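HTH-type dhaKLM operon transcriptional activator DhaS (Lactococcus lactis, PDB 2IU5) activates transcription of the dhaKLM operon in complex with DhaQ, upon activation by dihydroxyacetone, by binding an inverted repeat that partly overlaps the -35 promoter sequence. Local coordinates at residues I17-F22 with S62-N67; K23-S28 with H32-S37; N52-Q55 with E59-S62; K102-D107 with S160-N165. The protein carries 1 engineered substitution. All blocks are in the same frame, centred on the assembly; numbering follows the deposited sequence.

Contact 1: residues I17-F22 with S62-N67; sequences IIAKAF and SWIFEN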
loop_
_atom_site.group_PDB
_atom_site.type_symbol
_atom_site.label_atom_id
_atom_site.label_comp_id
_atom_site.label_asym_id
_atom_site.label_seq_id
_atom_site.Cartn_x
_atom_site.Cartn_y
_atom_site.Cartn_z
ATOM N N ILE A 17 18.590 22.844 -14.221
ATOM C CA ILE A 17 17.960 23.604 -15.303
ATOM C C ILE A 17 17.355 22.659 -16.340
ATOM O O ILE A 17 16.212 22.842 -16.788
ATOM C CB ILE A 17 18.966 24.583 -15.921
ATOM C CG1 ILE A 17 19.381 25.647 -14.909
ATOM C CG2 ILE A 17 18.399 25.226 -17.190
ATOM C CD1 ILE A 17 20.540 26.462 -15.417
ATOM N N ILE A 18 18.129 21.641 -16.713
ATOM C CA ILE A 18 17.655 20.659 -17.692
ATOM C C ILE A 18 16.436 19.921 -17.128
ATOM O O ILE A 18 15.429 19.757 -17.803
ATOM C CB ILE A 18 18.784 19.676 -18.033
ATOM C CG1 ILE A 18 19.895 20.398 -18.798
ATOM C CG2 ILE A 18 18.246 18.537 -18.874
ATOM C CD1 ILE A 18 21.162 19.541 -18.889
ATOM N N ALA A 19 16.514 19.473 -15.880
ATOM C CA ALA A 19 15.379 18.790 -15.256
ATOM C C ALA A 19 14.108 19.645 -15.180
ATOM O O ALA A 19 12.978 19.170 -15.436
ATOM C CB ALA A 19 15.764 18.339 -13.839
ATOM N N LYS A 20 14.277 20.907 -14.820
ATOM C CA LYS A 20 13.135 21.824 -14.771
ATOM C C LYS A 20 12.473 21.953 -16.140
ATOM O O LYS A 20 11.243 21.924 -16.254
ATOM C CB LYS A 20 13.544 23.194 -14.230
ATOM C CG LYS A 20 12.379 24.139 -14.000
ATOM C CD LYS A 20 11.323 23.461 -13.124
ATOM C CE LYS A 20 10.299 24.456 -12.554
ATOM N NZ LYS A 20 9.328 24.871 -13.610
ATOM N N ALA A 21 13.304 22.098 -17.165
ATOM C CA ALA A 21 12.797 22.126 -18.534
ATOM C C ALA A 21 11.969 20.887 -18.879
ATOM O O ALA A 21 10.860 20.990 -19.424
ATOM C CB ALA A 21 13.946 22.301 -19.504
ATOM N N PHE A 22 12.517 19.715 -18.556
ATOM C CA PHE A 22 11.798 18.466 -18.809
ATOM C C PHE A 22 10.478 18.420 -18.052
ATOM O O PHE A 22 9.434 18.065 -18.612
ATOM C CB PHE A 22 12.669 17.308 -18.418
ATOM C CG PHE A 22 12.078 15.977 -18.737
ATOM C CD1 PHE A 22 11.723 15.648 -20.029
ATOM C CD2 PHE A 22 11.878 15.043 -17.726
ATOM C CE1 PHE A 22 11.177 14.401 -20.343
ATOM C CE2 PHE A 22 11.328 13.792 -18.022
ATOM C CZ PHE A 22 10.980 13.476 -19.337
ATOM N N SER A 62 15.438 9.192 -14.169
ATOM C CA SER A 62 16.012 8.527 -13.005
ATOM C C SER A 62 16.613 9.577 -12.079
ATOM O O SER A 62 16.443 9.532 -10.848
ATOM C CB SER A 62 17.085 7.543 -13.461
ATOM O OG SER A 62 16.468 6.428 -14.079
ATOM N N TRP A 63 17.319 10.536 -12.669
ATOM C CA TRP A 63 17.974 11.578 -11.891
ATOM C C TRP A 63 16.935 12.438 -11.178
ATOM O O TRP A 63 17.089 12.771 -9.989
ATOM C CB TRP A 63 18.913 12.435 -12.778
ATOM C CG TRP A 63 19.698 13.385 -11.923
ATOM C CD1 TRP A 63 20.837 13.103 -11.248
ATOM C CD2 TRP A 63 19.388 14.754 -11.639
ATOM N NE1 TRP A 63 21.274 14.201 -10.561
ATOM C CE2 TRP A 63 20.401 15.232 -10.780
ATOM C CE3 TRP A 63 18.362 15.625 -12.018
ATOM C CZ2 TRP A 63 20.427 16.541 -10.299
ATOM C CZ3 TRP A 63 18.385 16.924 -11.537
ATOM C CH2 TRP A 63 19.413 17.369 -10.683
ATOM N N ILE A 64 15.871 12.799 -11.889
ATOM C CA ILE A 64 14.814 13.605 -11.289
ATOM C C ILE A 64 14.224 12.883 -10.077
ATOM O O ILE A 64 14.025 13.491 -9.026
ATOM C CB ILE A 64 13.736 13.903 -12.327
ATOM C CG1 ILE A 64 14.237 15.010 -13.254
ATOM C CG2 ILE A 64 12.442 14.351 -11.672
ATOM C CD1 ILE A 64 13.429 15.056 -14.562
ATOM N N PHE A 65 13.949 11.593 -10.223
ATOM C CA PHE A 65 13.322 10.844 -9.129
ATOM C C PHE A 65 14.265 10.841 -7.925
ATOM O O PHE A 65 13.852 11.077 -6.775
ATOM C CB PHE A 65 13.076 9.395 -9.570
ATOM C CG PHE A 65 12.124 9.238 -10.731
ATOM C CD1 PHE A 65 11.152 10.188 -11.014
ATOM C CD2 PHE A 65 12.222 8.117 -11.534
ATOM C CE1 PHE A 65 10.290 10.004 -12.099
ATOM C CE2 PHE A 65 11.370 7.938 -12.603
ATOM C CZ PHE A 65 10.419 8.874 -12.881
ATOM N N GLU A 66 15.545 10.578 -8.158
ATOM C CA GLU A 66 16.477 10.456 -7.033
ATOM C C GLU A 66 16.691 11.811 -6.369
ATOM O O GLU A 66 16.698 11.925 -5.140
ATOM C CB GLU A 66 17.816 9.948 -7.533
ATOM C CG GLU A 66 17.812 8.507 -7.944
ATOM C CD GLU A 66 19.151 8.101 -8.539
ATOM O OE1 GLU A 66 19.920 8.976 -9.022
ATOM O OE2 GLU A 66 19.423 6.892 -8.517
ATOM N N ASN A 67 16.863 12.839 -7.180
ATOM C CA ASN A 67 17.199 14.155 -6.658
ATOM C C ASN A 67 16.009 14.791 -5.958
ATOM O O ASN A 67 16.148 15.350 -4.872
ATOM C CB ASN A 67 17.579 15.068 -7.811
ATOM C CG ASN A 67 17.787 16.500 -7.358
ATOM O OD1 ASN A 67 18.872 16.846 -6.899
ATOM N ND2 ASN A 67 16.745 17.340 -7.482
#
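Ile64 meets Ala19 and Phe22 where helices 13-28 and 57-73 of the TetR-type DNA-binding domain cross, and it shows how one branched side chain can serve two neighbours a turn apart. From a CB directed at the other helix, CG1 leaves beside the backbone N (chi1 -77°) and passes the methyl of Ala19, with Ile64 CG1 3.7 Å from Ala19 CB. The terminal methyl then reaches the rim of the Phe22 ring: Ile64 CD1 lies 3.5 Å from Phe22 CD2, near the plane of the ring rather than over a face. It also remains near the alanine, with Ile64 CD1 4.1 Å from Ala19 CB. Trp63 approaches the Ala19 methyl as well, its indole edge placing CZ3 3.8 Å from Ala19 CB. The two short helical segments run at 104° to one another, their axes 10.6 Å apart. Beyond them, Phe22 also packs on Leu60, Leu61 and Ile39, and touches Phe99 of helix 97-106. No hydrogen bond spans the two segments; the joint is purely apolar, held by the shape fit of aliphatic groups and ring edges and not by the direction of any bond.

Contact 2: residues K23-S28 with H32-S37; sequences KDLMQS and HQISVS
Ile34 enters the angle between Leu25 and Met26, and the contact divides neatly into apolar packing across the segments and polar bonds that hold their backbones from outside. The packing belongs to three side chains. CG1 of Ile34 lies beside its own backbone N (chi1 -62°), an orientation that carries CD1 across to helix 13-28. There CD1 of Ile34 sits 3.6 Å from SD of Met26 and 3.8 Å from its CG, the two chains meeting at nearly a right angle. The methionine bends at chi2 and chi3, and its CG and SD both lie against that methyl. Leu25 touches both branches of the isoleucine: its CB lies 3.9 Å from Ile34 CD1, while its CD1 lies 4.0 Å from Ile34 CG2. An alanine here would keep CB but is likely to leave Met26 SD and Leu25 without this apolar partner, opening a gap between helix and loop.

No hydrogen bond joins the segments themselves; the polar work is done with other parts of the chain. Ile34 O accepts a bond from Gln57 NE2, Met26 O from Lys102 NZ, and Ser35, at the N-cap, turns its OG to the backbone N of Asp38.

The packing thus spans the turn that links helix 13-28 to helix 36-43, the first helix of the predicted helix-turn-helix. Ile39 of that helix touches both Leu25 and Ile34, whereas on another side Met26 rests on Phe99 and Ile103 of helix 97-106.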
loop_
_atom_site.group_PDB
_atom_site.type_symbol
_atom_site.label_atom_id
_atom_site.label_comp_id
_atom_site.label_asym_id
_atom_site.label_seq_id
_atom_site.Cartn_x
_atom_site.Cartn_y
_atom_site.Cartn_z
ATOM N N LYS A 23 10.526 18.783 -16.771
ATOM C CA LYS A 23 9.299 18.733 -15.940
ATOM C C LYS A 23 8.249 19.682 -16.527
ATOM O O LYS A 23 7.056 19.359 -16.568
ATOM C CB LYS A 23 9.607 19.029 -14.473
ATOM C CG LYS A 23 10.286 17.840 -13.818
ATOM C CD LYS A 23 10.437 18.002 -12.301
ATOM C CE LYS A 23 11.652 18.822 -11.971
ATOM N NZ LYS A 23 11.736 19.063 -10.478
ATOM N N ASP A 24 8.676 20.857 -16.983
ATOM C CA ASP A 24 7.790 21.793 -17.664
ATOM C C ASP A 24 7.149 21.198 -18.927
ATOM O O ASP A 24 5.930 21.313 -19.123
ATOM C CB ASP A 24 8.522 23.097 -17.980
ATOM C CG ASP A 24 8.817 23.937 -16.725
ATOM O OD1 ASP A 24 8.328 23.593 -15.621
ATOM O OD2 ASP A 24 9.547 24.948 -16.852
ATOM N N LEU A 25 7.947 20.561 -19.779
ATOM C CA LEU A 25 7.390 19.941 -20.988
ATOM C C LEU A 25 6.434 18.789 -20.661
ATOM O O LEU A 25 5.453 18.575 -21.371
ATOM C CB LEU A 25 8.536 19.483 -21.888
ATOM C CG LEU A 25 9.330 20.653 -22.480
ATOM C CD1 LEU A 25 10.726 20.218 -22.877
ATOM C CD2 LEU A 25 8.628 21.289 -23.675
ATOM N N MET A 26 6.717 18.051 -19.584
ATOM C CA MET A 26 5.849 16.919 -19.184
ATOM C C MET A 26 4.477 17.370 -18.688
ATOM O O MET A 26 3.550 16.582 -18.581
ATOM C CB MET A 26 6.528 16.070 -18.095
ATOM C CG MET A 26 7.689 15.235 -18.588
ATOM S SD MET A 26 7.087 13.744 -19.404
ATOM C CE MET A 26 6.778 12.633 -18.015
ATOM N N GLN A 27 4.329 18.651 -18.379
ATOM C CA GLN A 27 3.007 19.140 -18.025
ATOM C C GLN A 27 2.053 19.073 -19.217
ATOM O O GLN A 27 0.845 18.870 -19.043
ATOM C CB GLN A 27 3.126 20.567 -17.474
ATOM C CG GLN A 27 1.817 21.282 -17.187
ATOM C CD GLN A 27 1.142 20.760 -15.943
ATOM O OE1 GLN A 27 1.800 20.261 -15.030
ATOM N NE2 GLN A 27 -0.172 20.867 -15.896
ATOM N N SER A 28 2.589 19.253 -20.421
ATOM C CA SER A 28 1.715 19.542 -21.559
ATOM C C SER A 28 2.020 18.719 -22.800
ATOM O O SER A 28 1.364 18.912 -23.828
ATOM C CB SER A 28 1.783 21.044 -21.897
ATOM O OG SER A 28 3.129 21.397 -22.219
ATOM N N HIS A 32 6.930 10.503 -24.550
ATOM C CA HIS A 32 7.753 10.028 -25.653
ATOM C C HIS A 32 7.863 11.049 -26.774
ATOM O O HIS A 32 8.688 10.888 -27.663
ATOM C CB HIS A 32 7.203 8.726 -26.240
ATOM C CG HIS A 32 5.787 8.841 -26.723
ATOM N ND1 HIS A 32 4.703 8.917 -25.872
ATOM C CD2 HIS A 32 5.290 8.899 -27.981
ATOM C CE1 HIS A 32 3.597 9.012 -26.594
ATOM N NE2 HIS A 32 3.924 9.006 -27.875
ATOM N N GLN A 33 7.036 12.095 -26.732
ATOM C CA GLN A 33 7.083 13.153 -27.742
ATOM C C GLN A 33 7.942 14.332 -27.307
ATOM O O GLN A 33 7.971 15.378 -27.979
ATOM C CB GLN A 33 5.660 13.592 -28.134
ATOM C CG GLN A 33 4.912 12.462 -28.874
ATOM C CD GLN A 33 3.432 12.669 -29.127
ATOM O OE1 GLN A 33 2.677 13.076 -28.235
ATOM N NE2 GLN A 33 2.999 12.380 -30.356
ATOM N N ILE A 34 8.643 14.180 -26.184
ATOM C CA ILE A 34 9.627 15.154 -25.747
ATOM C C ILE A 34 11.040 14.703 -26.104
ATOM O O ILE A 34 11.553 13.763 -25.506
ATOM C CB ILE A 34 9.532 15.378 -24.211
ATOM C CG1 ILE A 34 8.157 15.926 -23.844
ATOM C CG2 ILE A 34 10.619 16.337 -23.745
ATOM C CD1 ILE A 34 7.864 15.651 -22.383
ATOM N N SER A 35 11.671 15.359 -27.073
ATOM C CA SER A 35 13.025 14.943 -27.457
ATOM C C SER A 35 14.066 15.685 -26.639
ATOM O O SER A 35 13.764 16.684 -25.993
ATOM C CB SER A 35 13.265 15.289 -28.927
ATOM O OG SER A 35 13.155 16.695 -29.082
ATOM N N VAL A 36 15.312 15.208 -26.658
ATOM C CA VAL A 36 16.403 15.973 -26.072
ATOM C C VAL A 36 16.500 17.372 -26.681
ATOM O O VAL A 36 16.729 18.361 -25.986
ATOM C CB VAL A 36 17.730 15.232 -26.190
ATOM C CG1 VAL A 36 18.891 16.149 -25.816
ATOM C CG2 VAL A 36 17.712 14.015 -25.271
ATOM N N SER A 37 16.322 17.464 -27.996
ATOM C CA SER A 37 16.282 18.781 -28.622
ATOM C C SER A 37 15.235 19.681 -27.953
ATOM O O SER A 37 15.530 20.842 -27.666
ATOM C CB SER A 37 16.001 18.619 -30.106
ATOM O OG SER A 37 17.033 17.837 -30.691
#

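Contact 3: residues N52-Q55 with E59-S62; sequences NYFQ and ELLS
Phe54 and Glu59 bring the backbones to 5.8 Å between their CA atoms, where the end of the predicted helix-turn-helix motif, in an irregular segment, folds back on helix 57-73. The polar half of the contact is Glu59, whose extended chain sends its carboxylate to the backbone of Gln55. Gln55 N donates to Glu59 OE1 over 2.9 Å with an N-H...O angle of 153°, meeting the oxygen from well above the carboxylate plane. Gln55 CB also lies against the same group, 3.5 Å from Glu59 CD. A glutamate thus grips the chain just past the motif, while its own backbone N is bonded by Asn56 OD1. A leucine in its place would probably leave Gln55 N without this acceptor and the loop freer to shift against the helix.

The apolar half is Phe54, flanked on both faces. Leu60 CG stands opposite its backbone N (chi1 177°), and its CD1 branch makes a CH-pi contact over one face; CB of the preceding Tyr53 covers the other. Trp63 meets Phe54 edge-to-face. The methyl Leu60 CD1 stands 3.7 Å from the ring centroid of Phe54, 22° off the ring normal.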
loop_
_atom_site.group_PDB
_atom_site.type_symbol
_atom_site.label_atom_id
_atom_site.label_comp_id
_atom_site.label_asym_id
_atom_site.label_seq_id
_atom_site.Cartn_x
_atom_site.Cartn_y
_atom_site.Cartn_z
ATOM N N ASN A 52 26.841 15.999 -21.494
ATOM C CA ASN A 52 27.822 16.047 -20.422
ATOM C C ASN A 52 27.217 15.419 -19.179
ATOM O O ASN A 52 27.951 15.117 -18.240
ATOM C CB ASN A 52 28.213 17.489 -20.140
ATOM C CG ASN A 52 29.209 18.023 -21.153
ATOM O OD1 ASN A 52 29.142 19.182 -21.550
ATOM N ND2 ASN A 52 30.136 17.176 -21.573
ATOM N N TYR A 53 25.899 15.222 -19.173
ATOM C CA TYR A 53 25.187 14.854 -17.949
ATOM C C TYR A 53 24.288 13.624 -18.068
ATOM O O TYR A 53 24.202 12.838 -17.130
ATOM C CB TYR A 53 24.360 16.028 -17.436
ATOM C CG TYR A 53 25.185 17.273 -17.231
ATOM C CD1 TYR A 53 26.058 17.378 -16.155
ATOM C CD2 TYR A 53 25.095 18.342 -18.116
ATOM C CE1 TYR A 53 26.820 18.529 -15.970
ATOM C CE2 TYR A 53 25.852 19.493 -17.939
ATOM C CZ TYR A 53 26.700 19.576 -16.875
ATOM O OH TYR A 53 27.446 20.729 -16.714
ATOM N N PHE A 54 23.622 13.449 -19.206
ATOM C CA PHE A 54 22.648 12.370 -19.355
ATOM C C PHE A 54 22.742 11.778 -20.737
ATOM O O PHE A 54 23.023 12.505 -21.678
ATOM C CB PHE A 54 21.233 12.897 -19.182
ATOM C CG PHE A 54 21.030 13.636 -17.893
ATOM C CD1 PHE A 54 20.985 12.938 -16.694
ATOM C CD2 PHE A 54 20.886 15.012 -17.890
ATOM C CE1 PHE A 54 20.800 13.621 -15.497
ATOM C CE2 PHE A 54 20.699 15.695 -16.691
ATOM C CZ PHE A 54 20.658 14.986 -15.502
ATOM N N GLN A 55 22.502 10.472 -20.850
ATOM C CA GLN A 55 22.565 9.803 -22.144
ATOM C C GLN A 55 21.254 9.960 -22.922
ATOM O O GLN A 55 21.237 9.932 -24.155
ATOM C CB GLN A 55 22.869 8.316 -21.952
ATOM C CG GLN A 55 23.118 7.581 -23.250
ATOM C CD GLN A 55 23.500 6.137 -23.017
ATOM O OE1 GLN A 55 24.391 5.823 -22.212
ATOM N NE2 GLN A 55 22.828 5.240 -23.723
ATOM N N GLU A 59 17.569 8.366 -18.452
ATOM C CA GLU A 59 18.548 8.744 -17.423
ATOM C C GLU A 59 18.158 10.040 -16.718
ATOM O O GLU A 59 18.398 10.182 -15.515
ATOM C CB GLU A 59 19.937 8.929 -18.034
ATOM C CG GLU A 59 20.606 7.636 -18.481
ATOM C CD GLU A 59 22.139 7.734 -18.560
ATOM O OE1 GLU A 59 22.734 8.848 -18.488
ATOM O OE2 GLU A 59 22.765 6.659 -18.705
ATOM N N LEU A 60 17.572 10.994 -17.437
ATOM C CA LEU A 60 17.153 12.248 -16.848
ATOM C C LEU A 60 16.021 11.958 -15.857
ATOM O O LEU A 60 16.038 12.504 -14.750
ATOM C CB LEU A 60 16.690 13.242 -17.934
ATOM C CG LEU A 60 16.180 14.544 -17.352
ATOM C CD1 LEU A 60 17.242 15.221 -16.444
ATOM C CD2 LEU A 60 15.800 15.472 -18.495
ATOM N N LEU A 61 15.067 11.107 -16.238
ATOM C CA LEU A 61 13.969 10.748 -15.317
ATOM C C LEU A 61 14.521 10.144 -14.040
ATOM O O LEU A 61 14.114 10.540 -12.940
ATOM C CB LEU A 61 13.004 9.745 -15.972
ATOM C CG LEU A 61 11.951 10.274 -16.943
ATOM C CD1 LEU A 61 11.194 9.062 -17.438
ATOM C CD2 LEU A 61 11.011 11.226 -16.171
ATOM N N SER A 62 15.438 9.192 -14.169
ATOM C CA SER A 62 16.012 8.527 -13.005
ATOM C C SER A 62 16.613 9.577 -12.079
ATOM O O SER A 62 16.443 9.532 -10.848
ATOM C CB SER A 62 17.085 7.543 -13.461
ATOM O OG SER A 62 16.468 6.428 -14.079
#

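Contact 4: residues K102-D107 with S160-N165; sequences KIFVID and SIIRGN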
loop_
_atom_site.group_PDB
_atom_site.type_symbol
_atom_site.label_atom_id
_atom_site.label_comp_id
_atom_site.label_asym_id
_atom_site.label_seq_id
_atom_site.Cartn_x
_atom_site.Cartn_y
_atom_site.Cartn_z
ATOM N N LYS A 102 1.771 10.453 -15.593
ATOM C CA LYS A 102 2.444 9.873 -16.745
ATOM C C LYS A 102 3.451 8.810 -16.389
ATOM O O LYS A 102 3.537 7.792 -17.066
ATOM C CB LYS A 102 3.049 10.946 -17.638
ATOM C CG LYS A 102 1.988 11.772 -18.314
ATOM C CD LYS A 102 2.590 12.958 -19.051
ATOM C CE LYS A 102 1.478 13.757 -19.693
ATOM N NZ LYS A 102 1.907 15.091 -20.214
ATOM N N ILE A 103 4.210 9.041 -15.332
ATOM C CA ILE A 103 5.224 8.080 -14.911
ATOM C C ILE A 103 4.586 6.781 -14.427
ATOM O O ILE A 103 5.112 5.693 -14.699
ATOM C CB ILE A 103 6.090 8.644 -13.807
ATOM C CG1 ILE A 103 6.862 9.879 -14.294
ATOM C CG2 ILE A 103 7.037 7.564 -13.280
ATOM C CD1 ILE A 103 7.659 9.654 -15.546
ATOM N N PHE A 104 3.467 6.858 -13.717
ATOM C CA PHE A 104 2.813 5.628 -13.291
ATOM C C PHE A 104 2.376 4.798 -14.494
ATOM O O PHE A 104 2.288 3.573 -14.389
ATOM C CB PHE A 104 1.626 5.888 -12.361
ATOM C CG PHE A 104 2.022 6.177 -10.954
ATOM C CD1 PHE A 104 2.679 5.218 -10.197
ATOM C CD2 PHE A 104 1.747 7.410 -10.378
ATOM C CE1 PHE A 104 3.050 5.497 -8.876
ATOM C CE2 PHE A 104 2.114 7.691 -9.062
ATOM C CZ PHE A 104 2.768 6.721 -8.319
ATOM N N VAL A 105 2.103 5.450 -15.622
ATOM C CA VAL A 105 1.780 4.744 -16.874
ATOM C C VAL A 105 3.016 4.160 -17.566
ATOM O O VAL A 105 2.995 2.996 -17.992
ATOM C CB VAL A 105 1.003 5.642 -17.862
ATOM C CG1 VAL A 105 0.867 4.944 -19.223
ATOM C CG2 VAL A 105 -0.372 5.968 -17.304
ATOM N N ILE A 106 4.072 4.963 -17.675
ATOM C CA ILE A 106 5.288 4.624 -18.418
ATOM C C ILE A 106 6.200 3.624 -17.719
ATOM O O ILE A 106 6.864 2.822 -18.379
ATOM C CB ILE A 106 6.160 5.855 -18.688
ATOM C CG1 ILE A 106 5.442 6.892 -19.545
ATOM C CG2 ILE A 106 7.450 5.441 -19.360
ATOM C CD1 ILE A 106 5.855 8.315 -19.191
ATOM N N ASP A 107 6.243 3.668 -16.391
ATOM C CA ASP A 107 7.284 2.954 -15.648
ATOM C C ASP A 107 6.648 2.057 -14.597
ATOM O O ASP A 107 6.252 2.511 -13.528
ATOM C CB ASP A 107 8.279 3.926 -15.015
ATOM C CG ASP A 107 9.368 3.227 -14.202
ATOM O OD1 ASP A 107 9.407 1.976 -14.186
ATOM O OD2 ASP A 107 10.188 3.941 -13.575
ATOM N N SER A 160 -4.505 9.328 -5.545
ATOM C CA SER A 160 -4.869 10.732 -5.737
ATOM C C SER A 160 -4.191 11.285 -6.995
ATOM O O SER A 160 -4.800 12.019 -7.780
ATOM C CB SER A 160 -4.380 11.519 -4.537
ATOM O OG SER A 160 -5.163 11.148 -3.420
ATOM N N ILE A 161 -2.935 10.929 -7.189
ATOM C CA ILE A 161 -2.214 11.376 -8.383
ATOM C C ILE A 161 -2.917 10.855 -9.628
ATOM O O ILE A 161 -3.213 11.604 -10.557
ATOM C CB ILE A 161 -0.766 10.879 -8.351
ATOM C CG1 ILE A 161 0.011 11.727 -7.344
ATOM C CG2 ILE A 161 -0.116 11.033 -9.722
ATOM C CD1 ILE A 161 1.335 11.162 -6.928
ATOM N N ILE A 162 -3.185 9.558 -9.650
ATOM C CA ILE A 162 -3.768 8.955 -10.837
ATOM C C ILE A 162 -5.150 9.545 -11.141
ATOM O O ILE A 162 -5.506 9.725 -12.323
ATOM C CB ILE A 162 -3.804 7.413 -10.706
ATOM C CG1 ILE A 162 -2.377 6.872 -10.711
ATOM C CG2 ILE A 162 -4.660 6.764 -11.793
ATOM C CD1 ILE A 162 -2.280 5.372 -10.498
ATOM N N ARG A 163 -5.908 9.841 -10.085
ATOM C CA ARG A 163 -7.268 10.365 -10.181
ATOM C C ARG A 163 -7.361 11.874 -10.392
ATOM O O ARG A 163 -8.437 12.389 -10.739
ATOM C CB ARG A 163 -8.124 9.922 -8.985
ATOM C CG ARG A 163 -8.317 8.404 -8.872
ATOM C CD ARG A 163 -9.370 8.000 -7.841
ATOM N NE ARG A 163 -10.632 8.722 -8.024
ATOM C CZ ARG A 163 -11.323 9.298 -7.042
ATOM N NH1 ARG A 163 -10.884 9.242 -5.788
ATOM N NH2 ARG A 163 -12.457 9.932 -7.313
ATOM N N GLY A 164 -6.254 12.582 -10.192
ATOM C CA GLY A 164 -6.258 14.043 -10.272
ATOM C C GLY A 164 -6.898 14.723 -9.073
ATOM O O GLY A 164 -7.494 15.791 -9.214
ATOM N N ASN A 165 -6.780 14.115 -7.897
ATOM C CA ASN A 165 -7.278 14.728 -6.658
ATOM C C ASN A 165 -6.147 15.408 -5.868
ATOM O O ASN A 165 -5.001 14.981 -5.936
ATOM C CB ASN A 165 -7.946 13.655 -5.785
ATOM C CG ASN A 165 -9.184 13.051 -6.419
ATOM O OD1 ASN A 165 -9.393 11.845 -6.360
ATOM N ND2 ASN A 165 -10.008 13.887 -7.026
#
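Phe104 carries its ring beside the backbone N, with CG anti to the carbonyl carbon (chi1 -79°), and from there the ring reaches the last turn of helix 139-163. Ile161, with a similar first torsion (chi1 -75°), holds CG1 beside its N and CG2 anti to it, and both branches contribute to the meeting. Ile161 CG2 comes to the edge of the ring, near its plane, 4.1 Å from Phe104 CE2; that same CE2 is also 4.1 Å from Ile161 CD1. Ile162 joins from the next position with its CG1 4.2 Å from Phe104 CD2. Both isoleucines cross the phenylalanine at about a right angle. These are modest approaches, at ordinary van der Waals range, and no hydrogen bond spans the two segments.

Each helix ends within its segment. After Ile106 the chain leaves helical geometry at Asp107, whose OD1 caps the backbone N of Asn109, and helix 139-163 closes in a Schellman motif with Gly164 at positive phi. Further ties surround the apolar patch: Ile161 O accepts a bond from Gln101 NE2, while Phe110 and Phe114 of helix 110-132 each meet Phe104 edge-to-face. Aliphatic branches and aromatic edges thus join three helices within the C-terminal region, an arrangement in keeping with the all-helical C-terminal domain of TetR-family regulators.

How the contacts relate
From the N terminus, helix 13-28 supplies the first partner of contact 1 and then of contact 2. Contact 2 closes a short turn almost at once, contact 3 a second one further along, and contact 1 the wide loop from 17-22 to 62-67 that encloses contact 2. Contact 3 ends on the same helix as contact 1, the two sharing Ser62 of helix 57-73. These three stay within the DNA-binding domain. Contact 4 follows in series, closing a long loop inside the C-terminal region, yet its helix 97-106 reaches back: Ile103 packs on Leu61 and Phe65, joining the two regions.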